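Local coordinates for protein putative carboxylesterase (PDB 3BJR) that probably hydrolyses carboxylic esters, as a putative carboxylesterase with an alpha/beta-hydrolase-like fold, at residues A[87-91]-A[92-96]; A[147-150]-A[151-155]. All coordinates share one frame; numbering follows the deposited sequence.

Interaction 1 of 2, residues A[87-91]-A[92-96]; sequences EYTLL and TDQQP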
loop_
_atom_site.group_PDB
_atom_site.type_symbol
_atom_site.label_atom_id
_atom_site.label_comp_id
_atom_site.label_asym_id
_atom_site.label_seq_id
_atom_site.Cartn_x
_atom_site.Cartn_y
_atom_site.Cartn_z
ATOM N N GLU A 87 -15.400 -23.580 1.560
ATOM C CA GLU A 87 -14.528 -24.724 1.607
ATOM C C GLU A 87 -14.467 -25.237 0.149
ATOM O O GLU A 87 -15.352 -25.917 -0.319
ATOM C CB GLU A 87 -15.049 -25.798 2.554
ATOM C CG GLU A 87 -15.097 -25.359 3.990
ATOM C CD GLU A 87 -15.587 -26.463 4.902
ATOM O OE1 GLU A 87 -14.834 -27.435 5.054
ATOM O OE2 GLU A 87 -16.698 -26.359 5.464
ATOM N N TYR A 88 -13.445 -24.809 -0.571
ATOM C CA TYR A 88 -13.247 -25.170 -1.968
ATOM C C TYR A 88 -12.556 -26.514 -2.184
ATOM O O TYR A 88 -12.079 -27.143 -1.245
ATOM C CB TYR A 88 -12.479 -24.059 -2.689
ATOM C CG TYR A 88 -11.197 -23.561 -2.000
ATOM C CD1 TYR A 88 -9.983 -24.244 -2.123
ATOM C CD2 TYR A 88 -11.197 -22.394 -1.262
ATOM C CE1 TYR A 88 -8.834 -23.772 -1.506
ATOM C CE2 TYR A 88 -10.042 -21.928 -0.634
ATOM C CZ TYR A 88 -8.868 -22.631 -0.745
ATOM O OH TYR A 88 -7.731 -22.168 -0.146
ATOM N N THR A 89 -12.552 -26.956 -3.442
ATOM C CA THR A 89 -11.923 -28.221 -3.845
ATOM C C THR A 89 -10.449 -28.237 -3.491
ATOM O O THR A 89 -9.725 -27.260 -3.726
ATOM C CB THR A 89 -12.076 -28.464 -5.363
ATOM O OG1 THR A 89 -13.454 -28.353 -5.677
ATOM C CG2 THR A 89 -11.562 -29.850 -5.785
ATOM N N LEU A 90 -10.018 -29.363 -2.919
ATOM C CA LEU A 90 -8.648 -29.538 -2.482
ATOM C C LEU A 90 -7.944 -30.563 -3.364
ATOM O O LEU A 90 -8.567 -31.226 -4.182
ATOM C CB LEU A 90 -8.634 -29.981 -0.994
ATOM C CG LEU A 90 -9.369 -29.093 0.025
ATOM C CD1 LEU A 90 -9.484 -29.785 1.388
ATOM C CD2 LEU A 90 -8.721 -27.793 0.125
ATOM N N LEU A 91 -6.632 -30.682 -3.197
ATOM C CA LEU A 91 -5.820 -31.659 -3.951
ATOM C C LEU A 91 -6.269 -33.074 -3.701
ATOM O O LEU A 91 -6.207 -33.911 -4.597
ATOM C CB LEU A 91 -4.344 -31.505 -3.613
ATOM C CG LEU A 91 -3.715 -30.259 -4.239
ATOM C CD1 LEU A 91 -2.523 -29.692 -3.420
ATOM C CD2 LEU A 91 -3.342 -30.585 -5.689
ATOM N N THR A 92 -6.741 -33.343 -2.492
ATOM C CA THR A 92 -7.281 -34.668 -2.154
ATOM C C THR A 92 -8.614 -34.976 -2.837
ATOM O O THR A 92 -8.952 -36.139 -3.012
ATOM C CB THR A 92 -7.431 -34.849 -0.628
ATOM O OG1 THR A 92 -7.894 -33.619 -0.053
ATOM C CG2 THR A 92 -6.073 -35.245 0.006
ATOM N N ASP A 93 -9.367 -33.950 -3.223
ATOM C CA ASP A 93 -10.632 -34.141 -3.942
ATOM C C ASP A 93 -10.399 -34.351 -5.430
ATOM O O ASP A 93 -11.106 -35.106 -6.086
ATOM C CB ASP A 93 -11.526 -32.928 -3.802
ATOM C CG ASP A 93 -11.841 -32.618 -2.387
ATOM O OD1 ASP A 93 -12.369 -33.516 -1.687
ATOM O OD2 ASP A 93 -11.575 -31.461 -1.992
ATOM N N GLN A 94 -9.410 -33.653 -5.963
ATOM C CA GLN A 94 -9.155 -33.707 -7.379
ATOM C C GLN A 94 -7.725 -33.327 -7.720
ATOM O O GLN A 94 -7.179 -32.323 -7.234
ATOM C CB GLN A 94 -10.157 -32.771 -8.062
ATOM C CG GLN A 94 -9.762 -32.254 -9.411
ATOM C CD GLN A 94 -10.861 -31.434 -10.024
ATOM O OE1 GLN A 94 -12.047 -31.712 -9.826
ATOM N NE2 GLN A 94 -10.480 -30.419 -10.782
ATOM N N GLN A 95 -7.117 -34.160 -8.555
ATOM C CA GLN A 95 -5.782 -33.867 -9.026
ATOM C C GLN A 95 -5.662 -34.211 -10.526
ATOM O O GLN A 95 -6.050 -35.319 -10.938
ATOM C CB GLN A 95 -4.720 -34.582 -8.207
ATOM C CG GLN A 95 -3.467 -33.724 -8.163
ATOM C CD GLN A 95 -2.285 -34.434 -7.636
ATOM O OE1 GLN A 95 -2.239 -35.668 -7.615
ATOM N NE2 GLN A 95 -1.279 -33.666 -7.251
ATOM N N PRO A 96 -5.166 -33.246 -11.342
ATOM C CA PRO A 96 -4.716 -31.892 -10.942
ATOM C C PRO A 96 -5.903 -31.045 -10.481
ATOM O O PRO A 96 -7.034 -31.240 -10.943
ATOM C CB PRO A 96 -4.116 -31.321 -12.222
ATOM C CG PRO A 96 -4.870 -32.017 -13.304
ATOM C CD PRO A 96 -5.088 -33.425 -12.802
#

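Interaction 2 of 2, residues A[147-150]-A[151-155]; sequences TRVA and TELNV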
loop_
_atom_site.group_PDB
_atom_site.type_symbol
_atom_site.label_atom_id
_atom_site.label_comp_id
_atom_site.label_asym_id
_atom_site.label_seq_id
_atom_site.Cartn_x
_atom_site.Cartn_y
_atom_site.Cartn_z
ATOM N N THR A 147 -15.840 -14.362 -18.400
ATOM C CA THR A 147 -15.367 -15.183 -19.501
ATOM C C THR A 147 -15.290 -16.666 -19.126
ATOM O O THR A 147 -16.305 -17.368 -19.174
ATOM C CB THR A 147 -14.019 -14.640 -20.022
ATOM O OG1 THR A 147 -13.123 -14.417 -18.925
ATOM C CG2 THR A 147 -14.251 -13.321 -20.764
ATOM N N ARG A 148 -14.124 -17.127 -18.682
ATOM C CA ARG A 148 -13.932 -18.571 -18.453
ATOM C C ARG A 148 -14.845 -19.183 -17.366
ATOM O O ARG A 148 -15.340 -20.267 -17.562
ATOM C CB ARG A 148 -12.433 -18.940 -18.243
ATOM C CG ARG A 148 -11.410 -18.437 -19.344
ATOM C CD ARG A 148 -11.824 -18.601 -20.830
ATOM N NE ARG A 148 -11.947 -19.986 -21.331
ATOM C CZ ARG A 148 -11.075 -20.634 -22.127
ATOM N NH1 ARG A 148 -9.944 -20.068 -22.571
ATOM N NH2 ARG A 148 -11.328 -21.894 -22.477
ATOM N N VAL A 149 -15.116 -18.495 -16.273
ATOM C CA VAL A 149 -16.027 -19.046 -15.242
ATOM C C VAL A 149 -17.456 -19.175 -15.777
ATOM O O VAL A 149 -18.088 -20.231 -15.652
ATOM C CB VAL A 149 -16.037 -18.202 -13.927
ATOM C CG1 VAL A 149 -17.010 -18.810 -12.932
ATOM C CG2 VAL A 149 -14.625 -18.118 -13.325
ATOM N N ALA A 150 -17.952 -18.107 -16.409
ATOM C CA ALA A 150 -19.297 -18.093 -17.003
ATOM C C ALA A 150 -19.498 -19.233 -18.002
ATOM O O ALA A 150 -20.521 -19.946 -17.966
ATOM C CB ALA A 150 -19.573 -16.726 -17.681
ATOM N N THR A 151 -18.512 -19.423 -18.876
ATOM C CA THR A 151 -18.626 -20.447 -19.906
ATOM C C THR A 151 -18.417 -21.846 -19.304
ATOM O O THR A 151 -19.127 -22.757 -19.683
ATOM C CB THR A 151 -17.731 -20.140 -21.123
ATOM O OG1 THR A 151 -16.390 -19.993 -20.704
ATOM C CG2 THR A 151 -18.118 -18.820 -21.752
ATOM N N GLU A 152 -17.513 -22.027 -18.334
ATOM C CA GLU A 152 -17.367 -23.359 -17.680
ATOM C C GLU A 152 -18.599 -23.744 -16.859
ATOM O O GLU A 152 -19.014 -24.894 -16.860
ATOM C CB GLU A 152 -16.133 -23.454 -16.772
ATOM C CG GLU A 152 -14.822 -23.615 -17.486
ATOM C CD GLU A 152 -14.809 -24.909 -18.261
ATOM O OE1 GLU A 152 -14.863 -25.990 -17.623
ATOM O OE2 GLU A 152 -14.790 -24.821 -19.507
ATOM N N LEU A 153 -19.172 -22.792 -16.143
ATOM C CA LEU A 153 -20.375 -23.076 -15.355
ATOM C C LEU A 153 -21.653 -22.959 -16.160
ATOM O O LEU A 153 -22.706 -23.379 -15.705
ATOM C CB LEU A 153 -20.464 -22.117 -14.173
ATOM C CG LEU A 153 -19.336 -22.221 -13.170
ATOM C CD1 LEU A 153 -19.593 -21.227 -12.107
ATOM C CD2 LEU A 153 -19.219 -23.646 -12.606
ATOM N N ASN A 154 -21.555 -22.384 -17.356
ATOM C CA ASN A 154 -22.694 -22.121 -18.186
ATOM C C ASN A 154 -23.696 -21.296 -17.387
ATOM O O ASN A 154 -24.862 -21.660 -17.258
ATOM C CB ASN A 154 -23.287 -23.427 -18.726
ATOM C CG ASN A 154 -24.353 -23.187 -19.746
ATOM O OD1 ASN A 154 -24.284 -22.211 -20.495
ATOM N ND2 ASN A 154 -25.353 -24.066 -19.786
ATOM N N VAL A 155 -23.210 -20.190 -16.843
ATOM C CA VAL A 155 -23.993 -19.259 -16.048
ATOM C C VAL A 155 -23.761 -17.909 -16.706
ATOM O O VAL A 155 -22.661 -17.636 -17.184
ATOM C CB VAL A 155 -23.543 -19.261 -14.553
ATOM C CG1 VAL A 155 -24.056 -18.012 -13.761
ATOM C CG2 VAL A 155 -23.954 -20.578 -13.898
#

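Interaction 1 of 2, residues A[87-91]-A[92-96]
From L90 the backbone bends back over L91 and T92, and L90 O accepts two N-H groups, those of D93 and Q94. D93 N is 3.0 Å from L90 O. Q94 N is 3.1 Å from L90 O. The two donors reach this oxygen differently. Q94 N lies in the carbonyl plane. D93 N sits well above it, and its N-H points less straight, at 136°.

The side chain of D93 closes the turn from the other end. D93 OD2 lies 2.8 Å from L90 N and accepts its N-H through the anti lone pair, and the bond is nearly straight. CG of D93 is anti to its own carbonyl carbon (chi1 -59°), which turns the carboxylate back over the start of the turn. D93 OD2 also lies 3.4 Å from L90 CB.

T89 adds an apolar touch. T89 CG2, its methyl, meets D93 CB at 3.7 Å and Q94 CB a little farther off. Its hydroxyl turns to another partner, D104 of helix 100-114. At the far end, L91 CD2 rests loosely on the extended chain of Q95, 4.0 Å from Q95 CG. Y88 belongs to the interior: its OH bonds to P57 O, and its ring packs on V133 and I137 of helix 133-153, next to a probable nucleophile elbow.

L91 and T92 have the backbone angles of a type I beta turn, which Q94 N extends to an alpha turn. The D93 carboxylate bonds back to the N-H of L90, the first residue of the turn, so backbone and side chain both close it. Together they shape the loop between strand 82-87 and helix 100-114.

Interaction 2 of 2, residues A[147-150]-A[151-155]
V149 and L153 lie side by side one helical turn apart and point the same way. Their branches meet at V149 CG1 and L153 CD1, 3.6 Å apart. CG1 is anti to the backbone N of V149 (chi1 179°), beside the carbonyl carbon, which places it on the side of L153. L153 N bonds to V149 O at 2.8 Å, and L153 CG lies near the same oxygen. V149 packs on V102 of helix 100-114, and L153 on R107 of that helix. An alanine in place of L153 removes the branch beside V149 CG1 and would probably open a gap between V149 and R107.

T151 turns the other way. Its OG1 stands between its backbone N and carbonyl carbon (chi1 56°), which brings it back over the preceding turn. T151 OG1 lies 3.0 Å from T147 O, with R148 O a little farther. The main chain of T151 donates to T147 O.

E152 CG, anti to its own carbonyl carbon, lies 3.4 Å from R148 O, the acceptor of E152 N. The bend at chi2 then turns the carboxylate. R148 and E152 have opposite charges, but R148 NH2 and E152 OE2 stay 5.4 Å apart and form no salt bridge. Both side chains also touch W188.

The methyl of A150 lies against the turn that ends the helix. A150 CB is 3.3 Å from V155 O, and it packs on P157 and L160 of helix 157-160. A150 O accepts V155 N at 2.9 Å, in the carbonyl plane and on a lone pair. N154, with positive phi, donates a weak bond to T151 O. This is a Schellman motif, which ends helix 133-153 and turns the chain toward helix 157-160.

Both contacts are local and partly buried. Interaction 1 shapes a loop after a strand; interaction 2 finishes a helix. Their centres are about 19 Å apart, and they do not touch. Y88 and T89 are buried in the first, V149 and A150 in the second. T92, D93 and Q95 are exposed, as are T147, T151 and N154. Helix 100-114 packs on side chains of both. Helix 133-153 links them in another way: it ends in interaction 2, and its first turns meet Y88. In 87-96 a side-chain carboxylate helps to hold the turn. In 147-155 the assigned crossing hydrogen bonds are all between backbone atoms, and an apolar valine-leucine pair faces helix 100-114.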